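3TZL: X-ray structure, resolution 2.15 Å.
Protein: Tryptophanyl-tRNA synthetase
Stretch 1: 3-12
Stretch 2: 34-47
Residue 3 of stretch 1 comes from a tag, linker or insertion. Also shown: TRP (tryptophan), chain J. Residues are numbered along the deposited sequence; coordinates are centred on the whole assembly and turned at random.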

# COMPACT_ATOMS: atom_id res chain seq x y z
N ALA B 3 -21.17 6.58 22.88
CA ALA B 3 -21.17 7.49 21.73
C ALA B 3 -20.30 6.92 20.60
O ALA B 3 -19.27 7.51 20.27
N MSE B 4 -20.73 5.80 20.03
CA MSE B 4 -19.91 4.97 19.13
C MSE B 4 -19.51 5.66 17.84
O MSE B 4 -20.33 6.33 17.19
N ARG B 5 -18.27 5.45 17.44
CA ARG B 5 -17.69 6.10 16.27
C ARG B 5 -18.20 5.55 14.94
O ARG B 5 -18.15 4.34 14.67
N VAL B 6 -18.68 6.46 14.09
CA VAL B 6 -19.26 6.11 12.81
C VAL B 6 -18.38 6.67 11.72
O VAL B 6 -18.08 7.87 11.69
N LEU B 7 -17.96 5.82 10.80
CA LEU B 7 -17.03 6.24 9.80
C LEU B 7 -17.55 5.89 8.43
O LEU B 7 -17.99 4.77 8.19
N THR B 8 -17.50 6.86 7.52
CA THR B 8 -18.01 6.71 6.17
C THR B 8 -16.98 7.27 5.21
O THR B 8 -16.52 8.38 5.39
N GLY B 9 -16.60 6.49 4.21
CA GLY B 9 -15.74 6.99 3.16
C GLY B 9 -16.63 7.49 2.04
O GLY B 9 -17.63 6.87 1.74
N LEU B 10 -16.28 8.60 1.42
CA LEU B 10 -17.15 9.18 0.40
C LEU B 10 -16.49 9.15 -0.98
O LEU B 10 -15.38 9.65 -1.16
N GLN B 11 -17.15 8.55 -1.95
CA GLN B 11 -16.57 8.40 -3.27
C GLN B 11 -17.60 8.74 -4.33
O GLN B 11 -18.10 7.86 -5.03
N PRO B 12 -17.92 10.03 -4.45
CA PRO B 12 -18.97 10.44 -5.40
C PRO B 12 -18.51 10.24 -6.84
O PRO B 12 -17.30 10.21 -7.08
N LYS B 34 -25.80 14.21 17.05
CA LYS B 34 -25.95 13.16 18.05
C LYS B 34 -25.07 11.93 17.82
O LYS B 34 -25.03 11.03 18.66
N SER B 35 -24.36 11.90 16.70
CA SER B 35 -23.40 10.84 16.44
C SER B 35 -21.99 11.40 16.37
O SER B 35 -21.79 12.60 16.12
N GLN B 36 -21.01 10.54 16.60
CA GLN B 36 -19.61 10.91 16.42
C GLN B 36 -19.19 10.53 15.01
O GLN B 36 -18.74 9.41 14.78
N MSE B 37 -19.36 11.46 14.06
CA MSE B 37 -19.20 11.17 12.63
C MSE B 37 -17.78 11.44 12.10
O MSE B 37 -17.26 12.53 12.27
N PHE B 38 -17.19 10.45 11.42
CA PHE B 38 -15.92 10.62 10.70
C PHE B 38 -16.23 10.43 9.22
O PHE B 38 -16.80 9.42 8.85
N MSE B 39 -15.84 11.38 8.37
CA MSE B 39 -16.15 11.25 6.95
C MSE B 39 -14.93 11.68 6.18
O MSE B 39 -14.34 12.71 6.49
N PHE B 40 -14.56 10.90 5.17
CA PHE B 40 -13.40 11.28 4.37
C PHE B 40 -13.70 11.12 2.90
O PHE B 40 -14.51 10.27 2.52
N ILE B 41 -13.08 11.97 2.09
CA ILE B 41 -13.13 11.85 0.64
C ILE B 41 -12.13 10.75 0.26
O ILE B 41 -10.93 10.92 0.44
N ALA B 42 -12.63 9.64 -0.25
CA ALA B 42 -11.80 8.46 -0.43
C ALA B 42 -11.04 8.57 -1.72
O ALA B 42 -11.34 7.84 -2.66
N ASN B 43 -10.06 9.46 -1.78
CA ASN B 43 -9.37 9.67 -3.05
C ASN B 43 -8.38 8.57 -3.46
O ASN B 43 -8.15 8.40 -4.66
N TYR B 44 -7.82 7.82 -2.51
CA TYR B 44 -6.95 6.69 -2.92
C TYR B 44 -7.79 5.69 -3.69
O TYR B 44 -7.39 5.21 -4.74
N HIS B 45 -8.97 5.40 -3.17
CA HIS B 45 -9.88 4.44 -3.79
C HIS B 45 -10.34 4.87 -5.17
O HIS B 45 -10.61 4.02 -6.02
N ALA B 46 -10.42 6.17 -5.43
CA ALA B 46 -10.88 6.62 -6.74
C ALA B 46 -9.83 6.31 -7.79
O ALA B 46 -10.12 6.33 -8.99
N MSE B 47 -8.60 6.03 -7.34
CA MSE B 47 -7.53 5.73 -8.29
C MSE B 47 -7.68 4.38 -8.97
O MSE B 47 -6.98 4.12 -9.94

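The two stretches lie side by side as parallel strands whose axes cross at -16° and approach to 4.7 Å, so most side chains pack above or below the sheet against a neighbour on the adjoining strand. R5, L7, Q36, F38 and F40 point to one face, on which G9 has no side chain; V6, T8, L10, M37, M39 and I41 occupy the other.

At the start, A3, a tag residue, offers its carbonyl to the side chain of Q36 in a weak hydrogen bond (NE2 to A3 O, 3.0 Å), while selenomethionine M4 (m, t, m) points away. R5 extends with chi1 and chi2 both t, then turns at chi3 (m), and its end comes nearer to the second strand. There its guanidinium grips Q36, itself t at chi1 and chi2, through two hydrogen bonds to one acceptor: R5 NE to Q36 OE1 at 3.1 Å and R5 NH2 to Q36 OE1 at 3.0 Å. Q36 OE1 lies near the guanidinium plane, whereas the F38 ring covers one of its faces; R5 CD sits 3.7 Å from the centroid of the F38 ring, a CH-pi contact over the ring face.

On the opposite face, V6 (t) sets CG1 4.0 Å from SE of selenomethionine M37, which is m at all three chi angles. L7 (chi1 t, chi2 137°) returns to the aromatic side and touches both phenylalanines: its CD1 lies 4.0 Å from CB of F38 (chi1 m), and its CD2 meets the edge of F40 at 3.6 Å from CE2. T8 (m) again faces the M39 side, with CB 4.2 Å from M39 CG. A water links its side chain to the neighbouring backbone, lying 2.9 Å from T8 OG1 and donating to F38 O at 3.1 Å.

G9 makes room for an aromatic ring and a ligand. With chi1 p, the end of F40 comes nearer to the first strand, placing its ring centroid 3.6 Å from G9 CA in a second CH-pi contact. A CB on G9 would clash with F40 CZ and with CD2 of the bound tryptophan, whose NE1 approaches F40 CZ to 3.5 Å at the ring edge. L7 CD2 also borders this ligand, 3.7 Å from its CH2.

L10 (m, t) packs on the other face, its CD1 4.2 Å from M39 CB and its CB 4.4 Å from CD1 of I41 (m, m). Beyond the strand, Q11 (chi1 -141°, chi2 t) brings OE1 to 3.3 Å from H45 CB. The H45 ring (chi1 m) lays one face over the tryptophan, with CD2 3.5 Å from the ligand's CD1.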

# COMPACT_ATOMS: atom_id res chain seq x y z
CB ALA B 3 -20.69 8.87 22.13
CB MSE B 4 -20.68 3.72 18.74
CG MSE B 4 -21.16 2.87 19.88
SE MSE B 4 -22.24 1.47 19.09
CE MSE B 4 -23.04 2.58 17.74
CB ARG B 5 -16.16 6.04 16.31
CG ARG B 5 -15.49 6.84 15.19
CD ARG B 5 -14.01 7.04 15.46
NE ARG B 5 -13.77 7.83 16.67
CZ ARG B 5 -12.60 7.90 17.30
NH1 ARG B 5 -11.56 7.20 16.85
NH2 ARG B 5 -12.47 8.64 18.39
CB VAL B 6 -20.66 6.73 12.67
CG1 VAL B 6 -21.29 6.37 11.35
CG2 VAL B 6 -21.55 6.31 13.82
CB LEU B 7 -15.69 5.55 10.04
CG LEU B 7 -14.53 5.91 9.11
CD1 LEU B 7 -13.29 6.09 9.95
CD2 LEU B 7 -14.32 4.82 8.10
CB THR B 8 -19.29 7.56 5.95
OG1 THR B 8 -20.21 7.36 7.03
CG2 THR B 8 -19.96 7.21 4.64
CB LEU B 10 -17.52 10.61 0.79
CG LEU B 10 -18.28 10.76 2.12
CD1 LEU B 10 -18.35 12.23 2.52
CD2 LEU B 10 -19.68 10.19 2.01
CB GLN B 11 -16.09 6.97 -3.47
CG GLN B 11 -14.78 6.85 -4.23
CD GLN B 11 -14.38 5.40 -4.43
OE1 GLN B 11 -14.36 4.61 -3.47
NE2 GLN B 11 -14.09 5.04 -5.67
CB PRO B 12 -19.15 11.94 -5.11
CG PRO B 12 -18.39 12.21 -3.84
CD PRO B 12 -17.30 11.18 -3.78
CB LYS B 34 -27.42 12.74 18.21
CG LYS B 34 -28.27 13.74 19.00
CD LYS B 34 -29.55 13.09 19.51
CE LYS B 34 -30.43 14.06 20.29
NZ LYS B 34 -31.67 13.39 20.77
CB SER B 35 -23.72 10.09 15.14
OG SER B 35 -24.71 9.09 15.35
CB GLN B 36 -18.73 10.19 17.44
CG GLN B 36 -17.32 10.76 17.54
CD GLN B 36 -16.36 9.83 18.28
OE1 GLN B 36 -15.15 10.03 18.27
NE2 GLN B 36 -16.91 8.81 18.93
CB MSE B 37 -20.19 12.01 11.81
CG MSE B 37 -21.67 11.81 12.16
SE MSE B 37 -22.36 10.18 11.37
CE MSE B 37 -22.35 10.67 9.50
CB PHE B 38 -14.90 9.55 11.12
CG PHE B 38 -14.18 9.86 12.41
CD1 PHE B 38 -12.80 9.84 12.48
CD2 PHE B 38 -14.90 10.20 13.55
CE1 PHE B 38 -12.14 10.13 13.67
CE2 PHE B 38 -14.23 10.50 14.75
CZ PHE B 38 -12.85 10.46 14.80
CB MSE B 39 -17.33 12.15 6.56
CG MSE B 39 -18.72 11.62 6.95
SE MSE B 39 -19.87 13.09 7.51
CE MSE B 39 -18.63 13.61 8.92
CB PHE B 40 -12.16 10.47 4.77
CG PHE B 40 -12.30 8.99 4.57
CD1 PHE B 40 -11.89 8.40 3.38
CD2 PHE B 40 -12.86 8.19 5.56
CE1 PHE B 40 -12.02 7.04 3.18
CE2 PHE B 40 -13.00 6.81 5.37
CZ PHE B 40 -12.58 6.24 4.17
CB ILE B 41 -12.71 13.16 -0.06
CG1 ILE B 41 -13.56 14.34 0.44
CG2 ILE B 41 -12.82 13.02 -1.58
CD1 ILE B 41 -15.03 14.14 0.14
CB ALA B 42 -12.67 7.20 -0.45
CB ASN B 43 -8.77 11.09 -3.17
CG ASN B 43 -7.63 11.38 -2.19
OD1 ASN B 43 -7.65 10.91 -1.05
ND2 ASN B 43 -6.66 12.19 -2.62
CB TYR B 44 -6.28 5.98 -1.73
CG TYR B 44 -5.09 6.71 -1.14
CD1 TYR B 44 -4.16 7.35 -1.94
CD2 TYR B 44 -4.90 6.73 0.23
CE1 TYR B 44 -3.06 8.00 -1.38
CE2 TYR B 44 -3.82 7.37 0.80
CZ TYR B 44 -2.91 8.00 0.00
OH TYR B 44 -1.84 8.63 0.61
CB HIS B 45 -11.09 4.18 -2.90
CG HIS B 45 -10.77 3.39 -1.66
ND1 HIS B 45 -10.74 2.01 -1.64
CD2 HIS B 45 -10.48 3.79 -0.39
CE1 HIS B 45 -10.43 1.60 -0.42
NE2 HIS B 45 -10.27 2.66 0.35
CB ALA B 46 -11.22 8.10 -6.75
CB MSE B 47 -6.18 5.83 -7.63
CG MSE B 47 -5.98 7.12 -6.89
SE MSE B 47 -4.26 7.22 -5.99
CE MSE B 47 -4.47 9.05 -5.29
N TRP J . -15.81 1.60 -0.81
CA TRP J . -16.68 2.73 -0.48
C TRP J . -17.61 3.06 -1.64
O TRP J . -18.57 3.83 -1.49
CB TRP J . -15.86 3.96 -0.08
CG TRP J . -14.98 3.70 1.11
CD1 TRP J . -13.61 3.60 1.13
CD2 TRP J . -15.43 3.45 2.44
NE1 TRP J . -13.18 3.32 2.41
CE2 TRP J . -14.28 3.22 3.23
CE3 TRP J . -16.69 3.40 3.05
CZ2 TRP J . -14.36 2.95 4.60
CZ3 TRP J . -16.77 3.13 4.41
CH2 TRP J . -15.61 2.91 5.17
OXT TRP J . -17.41 2.55 -2.74
O HOH W 1 -19.83 8.89 9.49